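Uncharacterized protein (Bacteroides thetaiotaomicron VPI-5482, PDB 3KNY) is of unknown function but, as a probable bacterial lipoprotein of the BT_3535-like family, combines two helices with a mixed and an antiparallel beta-sheet. Local coordinates at residues E42-Y53 with I72-I83. Sequence-based numbering, arbitrary orientation.
Sequences EYELWRTMSSRY and IYDCINNICERI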
ATOM      1  N   GLU A  42      10.114 -18.512  -0.973  1.00 35.84           N
ATOM      2  CA  GLU A  42       9.545 -17.192  -1.188  1.00 36.05           C
ATOM      3  C   GLU A  42       8.076 -17.175  -0.796  1.00 37.74           C
ATOM      4  O   GLU A  42       7.648 -16.349   0.034  1.00 39.87           O
ATOM      5  CB  GLU A  42       9.703 -16.784  -2.658  1.00 35.21           C
ATOM      6  CG  GLU A  42      11.147 -16.483  -3.051  1.00 32.74           C
ATOM      7  CD  GLU A  42      11.396 -16.501  -4.545  1.00 38.04           C
ATOM      8  OE1 GLU A  42      10.476 -16.799  -5.336  1.00 42.07           O
ATOM      9  OE2 GLU A  42      12.543 -16.224  -4.934  1.00 46.12           O
ATOM     10  N   TYR A  43       7.309 -18.096  -1.378  1.00 36.59           N
ATOM     11  CA  TYR A  43       5.873 -18.183  -1.100  1.00 35.23           C
ATOM     12  C   TYR A  43       5.601 -18.203   0.397  1.00 34.46           C
ATOM     13  O   TYR A  43       4.646 -17.588   0.878  1.00 34.48           O
ATOM     14  CB  TYR A  43       5.281 -19.427  -1.753  1.00 34.61           C
ATOM     15  CG  TYR A  43       3.768 -19.469  -1.756  1.00 32.67           C
ATOM     16  CD1 TYR A  43       3.044 -18.927  -2.825  1.00 34.14           C
ATOM     17  CD2 TYR A  43       3.054 -20.062  -0.709  1.00 26.26           C
ATOM     18  CE1 TYR A  43       1.653 -18.969  -2.857  1.00 29.21           C
ATOM     19  CE2 TYR A  43       1.658 -20.102  -0.731  1.00 27.34           C
ATOM     20  CZ  TYR A  43       0.971 -19.554  -1.814  1.00 28.38           C
ATOM     21  OH  TYR A  43      -0.402 -19.578  -1.862  1.00 33.10           O
ATOM     22  N   GLU A  44       6.463 -18.886   1.133  1.00 35.23           N
ATOM     23  CA  GLU A  44       6.288 -19.004   2.573  1.00 37.21           C
ATOM     24  C   GLU A  44       6.464 -17.662   3.279  1.00 36.41           C
ATOM     25  O   GLU A  44       5.786 -17.396   4.264  1.00 39.15           O
ATOM     26  CB  GLU A  44       7.254 -20.036   3.164  1.00 38.31           C
ATOM     27  CG  GLU A  44       6.591 -20.941   4.185  1.00 42.12           C
ATOM     28  CD  GLU A  44       5.406 -21.672   3.594  1.00 41.94           C
ATOM     29  OE1 GLU A  44       5.507 -22.087   2.421  1.00 40.96           O
ATOM     30  OE2 GLU A  44       4.372 -21.807   4.284  1.00 39.89           O
ATOM     31  N   LEU A  45       7.368 -16.822   2.785  1.00 33.45           N
ATOM     32  CA  LEU A  45       7.554 -15.511   3.370  1.00 31.82           C
ATOM     33  C   LEU A  45       6.279 -14.664   3.105  1.00 32.28           C
ATOM     34  O   LEU A  45       5.683 -14.072   4.016  1.00 29.61           O
ATOM     35  CB  LEU A  45       8.829 -14.858   2.823  1.00 31.16           C
ATOM     36  CG  LEU A  45      10.150 -15.521   3.233  1.00 24.84           C
ATOM     37  CD1 LEU A  45      11.318 -14.842   2.562  1.00 19.35           C
ATOM     38  CD2 LEU A  45      10.339 -15.538   4.744  1.00 15.96           C
ATOM     39  N   TRP A  46       5.824 -14.661   1.865  1.00 32.07           N
ATOM     40  CA  TRP A  46       4.561 -14.012   1.560  1.00 32.82           C
ATOM     41  C   TRP A  46       3.409 -14.498   2.449  1.00 34.06           C
ATOM     42  O   TRP A  46       2.626 -13.688   2.943  1.00 34.02           O
ATOM     43  CB  TRP A  46       4.224 -14.170   0.087  1.00 32.11           C
ATOM     44  CG  TRP A  46       5.180 -13.400  -0.771  1.00 34.65           C
ATOM     45  CD1 TRP A  46       6.035 -13.905  -1.700  1.00 34.78           C
ATOM     46  CD2 TRP A  46       5.421 -11.992  -0.728  1.00 37.03           C
ATOM     47  NE1 TRP A  46       6.779 -12.897  -2.257  1.00 33.97           N
ATOM     48  CE2 TRP A  46       6.425 -11.712  -1.681  1.00 36.03           C
ATOM     49  CE3 TRP A  46       4.885 -10.936   0.020  1.00 33.98           C
ATOM     50  CZ2 TRP A  46       6.897 -10.415  -1.921  1.00 40.05           C
ATOM     51  CZ3 TRP A  46       5.359  -9.648  -0.212  1.00 32.47           C
ATOM     52  CH2 TRP A  46       6.350  -9.397  -1.177  1.00 32.85           C
ATOM     53  N   ARG A  47       3.296 -15.805   2.667  1.00 34.97           N
ATOM     54  CA  ARG A  47       2.270 -16.286   3.590  1.00 34.74           C
ATOM     55  C   ARG A  47       2.402 -15.589   4.952  1.00 32.67           C
ATOM     56  O   ARG A  47       1.401 -15.133   5.499  1.00 31.29           O
ATOM     57  CB  ARG A  47       2.314 -17.811   3.784  1.00 35.35           C
ATOM     58  CG  ARG A  47       1.175 -18.325   4.705  1.00 40.27           C
ATOM     59  CD  ARG A  47       1.464 -19.678   5.325  1.00 45.34           C
ATOM     60  NE  ARG A  47       1.927 -20.605   4.308  1.00 51.35           N
ATOM     61  CZ  ARG A  47       1.149 -21.154   3.381  1.00 56.34           C
ATOM     62  NH1 ARG A  47      -0.158 -20.883   3.335  1.00 58.89           N
ATOM     63  NH2 ARG A  47       1.684 -21.982   2.489  1.00 57.38           N
ATOM     64  N   THR A  48       3.620 -15.526   5.498  1.00 32.10           N
ATOM     65  CA  THR A  48       3.858 -14.850   6.791  1.00 33.84           C
ATOM     66  C   THR A  48       3.446 -13.367   6.727  1.00 34.74           C
ATOM     67  O   THR A  48       2.800 -12.818   7.622  1.00 34.29           O
ATOM     68  CB  THR A  48       5.354 -14.913   7.197  1.00 33.17           C
ATOM     69  OG1 THR A  48       5.709 -16.261   7.502  1.00 29.94           O
ATOM     70  CG2 THR A  48       5.653 -13.994   8.415  1.00 29.22           C
HETATM   71  N   MSE A  49       3.846 -12.760   5.623  1.00 35.47           N
HETATM   72  CA  MSE A  49       3.663 -11.357   5.347  1.00 34.12           C
HETATM   73  C   MSE A  49       2.169 -11.058   5.221  1.00 33.67           C
HETATM   74  O   MSE A  49       1.694 -10.041   5.716  1.00 33.09           O
HETATM   75  CB  MSE A  49       4.416 -11.051   4.043  1.00 32.90           C
HETATM   76  CG  MSE A  49       4.996  -9.702   3.963  1.00 35.89           C
HETATM   77 SE   MSE A  49       6.488  -9.297   5.155  0.75 20.63          SE
HETATM   78  CE  MSE A  49       6.344  -7.433   4.589  1.00 29.69           C
ATOM     79  N   SER A  50       1.420 -11.979   4.612  1.00 32.49           N
ATOM     80  CA  SER A  50      -0.020 -11.776   4.390  1.00 30.94           C
ATOM     81  C   SER A  50      -0.820 -11.865   5.687  1.00 29.85           C
ATOM     82  O   SER A  50      -2.020 -11.607   5.691  1.00 27.78           O
ATOM     83  CB  SER A  50      -0.584 -12.785   3.373  1.00 30.83           C
ATOM     84  OG  SER A  50      -0.845 -14.042   3.990  1.00 27.28           O
ATOM     85  N   SER A  51      -0.166 -12.248   6.781  1.00 30.43           N
ATOM     86  CA  SER A  51      -0.839 -12.302   8.075  1.00 31.54           C
ATOM     87  C   SER A  51      -0.882 -10.924   8.729  1.00 33.69           C
ATOM     88  O   SER A  51      -1.523 -10.759   9.760  1.00 35.36           O
ATOM     89  CB  SER A  51      -0.112 -13.253   9.007  1.00 29.51           C
ATOM     90  OG  SER A  51       1.081 -12.668   9.486  1.00 26.51           O
ATOM     91  N   ARG A  52      -0.155  -9.960   8.162  1.00 34.89           N
ATOM     92  CA  ARG A  52      -0.091  -8.590   8.720  1.00 35.36           C
ATOM     93  C   ARG A  52      -0.349  -7.489   7.712  1.00 34.26           C
ATOM     94  O   ARG A  52      -0.662  -6.371   8.118  1.00 35.79           O
ATOM     95  CB  ARG A  52       1.285  -8.317   9.325  1.00 35.72           C
ATOM     96  CG  ARG A  52       1.655  -9.235  10.446  1.00 38.20           C
ATOM     97  CD  ARG A  52       0.888  -8.896  11.695  1.00 42.02           C
ATOM     98  NE  ARG A  52       1.360  -9.737  12.775  1.00 42.16           N
ATOM     99  CZ  ARG A  52       0.968 -10.986  12.971  1.00 42.21           C
ATOM    100  NH1 ARG A  52       0.054 -11.536  12.175  1.00 33.99           N
ATOM    101  NH2 ARG A  52       1.492 -11.685  13.979  1.00 46.57           N
ATOM    102  N   TYR A  53      -0.189  -7.788   6.424  1.00 32.72           N
ATOM    103  CA  TYR A  53      -0.305  -6.788   5.367  1.00 32.98           C
ATOM    104  C   TYR A  53      -1.272  -7.279   4.305  1.00 33.30           C
ATOM    105  O   TYR A  53      -1.337  -8.483   4.020  1.00 38.24           O
ATOM    106  CB  TYR A  53       1.046  -6.551   4.683  1.00 31.67           C
ATOM    107  CG  TYR A  53       2.126  -5.986   5.556  1.00 33.64           C
ATOM    108  CD1 TYR A  53       2.942  -6.816   6.329  1.00 32.36           C
ATOM    109  CD2 TYR A  53       2.356  -4.603   5.594  1.00 38.40           C
ATOM    110  CE1 TYR A  53       3.956  -6.277   7.136  1.00 39.57           C
ATOM    111  CE2 TYR A  53       3.357  -4.057   6.396  1.00 33.10           C
ATOM    112  CZ  TYR A  53       4.153  -4.889   7.160  1.00 36.56           C
ATOM    113  OH  TYR A  53       5.133  -4.329   7.937  1.00 34.30           O
ATOM    114  N   ILE A  72      13.880  -6.926  -2.648  1.00 43.76           N
ATOM    115  CA  ILE A  72      12.534  -7.283  -2.231  1.00 41.62           C
ATOM    116  C   ILE A  72      12.556  -8.376  -1.160  1.00 43.78           C
ATOM    117  O   ILE A  72      11.898  -8.256  -0.127  1.00 47.09           O
ATOM    118  CB  ILE A  72      11.632  -7.705  -3.416  1.00 40.18           C
ATOM    119  CG1 ILE A  72      11.516  -6.571  -4.441  1.00 36.72           C
ATOM    120  CG2 ILE A  72      10.242  -8.066  -2.915  1.00 35.26           C
ATOM    121  CD1 ILE A  72      10.534  -6.841  -5.551  1.00 33.97           C
ATOM    122  N   TYR A  73      13.335  -9.425  -1.371  1.00 44.50           N
ATOM    123  CA  TYR A  73      13.286 -10.553  -0.449  1.00 44.91           C
ATOM    124  C   TYR A  73      14.102 -10.289   0.819  1.00 43.52           C
ATOM    125  O   TYR A  73      13.694 -10.689   1.905  1.00 42.02           O
ATOM    126  CB  TYR A  73      13.593 -11.888  -1.183  1.00 45.94           C
ATOM    127  CG  TYR A  73      12.439 -12.286  -2.143  1.00 49.69           C
ATOM    128  CD1 TYR A  73      11.191 -12.693  -1.640  1.00 46.66           C
ATOM    129  CD2 TYR A  73      12.581 -12.223  -3.547  1.00 52.27           C
ATOM    130  CE1 TYR A  73      10.130 -13.028  -2.497  1.00 41.77           C
ATOM    131  CE2 TYR A  73      11.515 -12.567  -4.413  1.00 46.18           C
ATOM    132  CZ  TYR A  73      10.299 -12.964  -3.873  1.00 44.93           C
ATOM    133  OH  TYR A  73       9.256 -13.313  -4.704  1.00 44.28           O
ATOM    134  N   ASP A  74      15.213  -9.567   0.699  1.00 43.48           N
ATOM    135  CA  ASP A  74      15.962  -9.146   1.888  1.00 44.03           C
ATOM    136  C   ASP A  74      15.035  -8.386   2.826  1.00 44.39           C
ATOM    137  O   ASP A  74      15.064  -8.561   4.042  1.00 43.80           O
ATOM    138  CB  ASP A  74      17.131  -8.226   1.520  1.00 44.51           C
ATOM    139  CG  ASP A  74      18.390  -8.988   1.129  1.00 46.05           C
ATOM    140  OD1 ASP A  74      18.382 -10.235   1.166  1.00 45.06           O
ATOM    141  OD2 ASP A  74      19.397  -8.328   0.793  1.00 50.71           O
ATOM    142  N   CYS A  75      14.199  -7.551   2.227  1.00 44.10           N
ATOM    143  CA  CYS A  75      13.267  -6.727   2.952  1.00 43.06           C
ATOM    144  C   CYS A  75      12.184  -7.540   3.662  1.00 41.77           C
ATOM    145  O   CYS A  75      11.995  -7.426   4.878  1.00 42.54           O
ATOM    146  CB  CYS A  75      12.648  -5.753   1.961  1.00 42.75           C
ATOM    147  SG  CYS A  75      11.412  -4.735   2.697  1.00 47.47           S
ATOM    148  N   ILE A  76      11.476  -8.336   2.869  1.00 41.33           N
ATOM    149  CA  ILE A  76      10.410  -9.241   3.319  1.00 40.27           C
ATOM    150  C   ILE A  76      10.929 -10.203   4.370  1.00 37.51           C
ATOM    151  O   ILE A  76      10.230 -10.548   5.312  1.00 32.95           O
ATOM    152  CB  ILE A  76       9.874 -10.027   2.071  1.00 42.17           C
ATOM    153  CG1 ILE A  76       9.004  -9.101   1.230  1.00 47.78           C
ATOM    154  CG2 ILE A  76       9.075 -11.257   2.426  1.00 43.95           C
ATOM    155  CD1 ILE A  76       7.863  -8.454   2.023  1.00 52.82           C
ATOM    156  N   ASN A  77      12.176 -10.630   4.213  1.00 38.60           N
ATOM    157  CA  ASN A  77      12.772 -11.571   5.160  1.00 40.27           C
ATOM    158  C   ASN A  77      12.902 -10.929   6.527  1.00 39.09           C
ATOM    159  O   ASN A  77      12.521 -11.504   7.552  1.00 39.98           O
ATOM    160  CB  ASN A  77      14.153 -12.056   4.696  1.00 40.63           C
ATOM    161  CG  ASN A  77      14.636 -13.249   5.500  1.00 43.72           C
ATOM    162  OD1 ASN A  77      14.077 -14.335   5.386  1.00 53.01           O
ATOM    163  ND2 ASN A  77      15.651 -13.050   6.336  1.00 41.63           N
ATOM    164  N   ASN A  78      13.443  -9.723   6.514  1.00 36.91           N
ATOM    165  CA  ASN A  78      13.622  -8.929   7.710  1.00 36.71           C
ATOM    166  C   ASN A  78      12.280  -8.673   8.401  1.00 36.78           C
ATOM    167  O   ASN A  78      12.158  -8.855   9.612  1.00 38.06           O
ATOM    168  CB  ASN A  78      14.344  -7.635   7.305  1.00 36.84           C
ATOM    169  CG  ASN A  78      14.145  -6.515   8.274  1.00 45.68           C
ATOM    170  OD1 ASN A  78      14.690  -6.553   9.384  1.00 49.62           O
ATOM    171  ND2 ASN A  78      13.367  -5.481   7.860  1.00 38.05           N
ATOM    172  N   ILE A  79      11.266  -8.280   7.632  1.00 35.56           N
ATOM    173  CA  ILE A  79       9.943  -8.017   8.207  1.00 36.66           C
ATOM    174  C   ILE A  79       9.347  -9.296   8.828  1.00 37.10           C
ATOM    175  O   ILE A  79       8.810  -9.261   9.937  1.00 35.49           O
ATOM    176  CB  ILE A  79       8.956  -7.383   7.155  1.00 36.32           C
ATOM    177  CG1 ILE A  79       9.453  -5.990   6.745  1.00 35.82           C
ATOM    178  CG2 ILE A  79       7.542  -7.289   7.723  1.00 30.68           C
ATOM    179  CD1 ILE A  79       8.902  -5.465   5.430  1.00 25.75           C
ATOM    180  N   CYS A  80       9.465 -10.420   8.117  1.00 37.75           N
ATOM    181  CA  CYS A  80       8.966 -11.708   8.608  1.00 37.72           C
ATOM    182  C   CYS A  80       9.616 -12.093   9.925  1.00 38.41           C
ATOM    183  O   CYS A  80       8.968 -12.625  10.828  1.00 37.63           O
ATOM    184  CB  CYS A  80       9.252 -12.799   7.590  1.00 37.94           C
ATOM    185  SG  CYS A  80       8.145 -12.818   6.173  1.00 39.46           S
ATOM    186  N   GLU A  81      10.909 -11.835  10.028  1.00 39.71           N
ATOM    187  CA  GLU A  81      11.608 -12.076  11.269  1.00 42.93           C
ATOM    188  C   GLU A  81      10.975 -11.317  12.425  1.00 42.68           C
ATOM    189  O   GLU A  81      10.864 -11.850  13.530  1.00 41.08           O
ATOM    190  CB  GLU A  81      13.081 -11.703  11.138  1.00 45.29           C
ATOM    191  CG  GLU A  81      13.874 -11.887  12.438  1.00 52.74           C
ATOM    192  CD  GLU A  81      15.291 -12.356  12.202  1.00 63.00           C
ATOM    193  OE1 GLU A  81      15.700 -12.459  11.019  1.00 67.69           O
ATOM    194  OE2 GLU A  81      15.990 -12.643  13.206  1.00 71.78           O
ATOM    195  N   ARG A  82      10.554 -10.083  12.170  1.00 43.57           N
ATOM    196  CA  ARG A  82       9.903  -9.286  13.205  1.00 45.03           C
ATOM    197  C   ARG A  82       8.501  -9.769  13.496  1.00 43.79           C
ATOM    198  O   ARG A  82       8.060  -9.716  14.641  1.00 45.08           O
ATOM    199  CB  ARG A  82       9.884  -7.824  12.804  1.00 47.90           C
ATOM    200  CG  ARG A  82      11.277  -7.290  12.711  1.00 50.76           C
ATOM    201  CD  ARG A  82      11.422  -6.204  11.691  1.00 55.26           C
ATOM    202  NE  ARG A  82      12.785  -5.708  11.774  1.00 58.49           N
ATOM    203  CZ  ARG A  82      13.215  -4.863  12.706  1.00 56.88           C
ATOM    204  NH1 ARG A  82      12.391  -4.382  13.630  1.00 56.28           N
ATOM    205  NH2 ARG A  82      14.480  -4.486  12.711  1.00 59.30           N
ATOM    206  N   ILE A  83       7.804 -10.239  12.463  1.00 43.03           N
ATOM    207  CA  ILE A  83       6.476 -10.823  12.648  1.00 41.31           C
ATOM    208  C   ILE A  83       6.666 -12.056  13.500  1.00 41.14           C
ATOM    209  O   ILE A  83       5.996 -12.199  14.504  1.00 41.33           O
ATOM    210  CB  ILE A  83       5.762 -11.182  11.311  1.00 41.00           C
ATOM    211  CG1 ILE A  83       5.528  -9.908  10.482  1.00 37.57           C
ATOM    212  CG2 ILE A  83       4.440 -11.873  11.591  1.00 31.16           C
ATOM    213  CD1 ILE A  83       4.841 -10.115   9.121  1.00 31.34           C
TER
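Helices 42-49 and 72-83 run in broadly the same direction, their axes 9.5 Å apart at closest approach and 49° from parallel, with Met49 opposite Cys80 where the CA atoms come within 6.2 Å. The pair illustrates how two helices can join with no hydrogen bond between them, a side chain of one set among four of the other. Met49, a selenomethionine, is the knob: its chain bends at chi2 (68°), turning the selenium into a hole formed by Ile76, Ile79, Cys80 and Ile83, where SE lies 4.0 Å from Cys80 SG. Trp46 starts off to one side, but its indole swings back so that the six-membered ring meets the Ile76 side chain, CH2 lying 3.6 Å from CG1. Its pyrrole side meets the Tyr73 ring rim to rim, the planes 70° apart. Glu42 covers a face of that tyrosine, CG standing 3.9 Å from the ring centroid in a CH-pi contact, while the carboxylate lies almost parallel to the ring and OE1 accepts a hydrogen bond from Thr39 N. Leu45 and Thr48 close around Cys80, and Ile83 CG2 rests over one face of the Arg52 guanidinium, whose NE bonds to Ile88 O. With Trp46 cut back to an alanine, Ile76 is likely to lose its aromatic cover and the Tyr73 rim its neighbour. Beneath the helices, Ile97 and Leu95 of strand 93-97 receive Trp46 and Met49, while Ile217 of strand 204-217 meets Ile76. No hydrogen bond or salt bridge links the two segments, which implies that apolar and aromatic packing holds them, backed in part by the mixed sheet, while Glu42 and Arg52 find polar partners outside the pair.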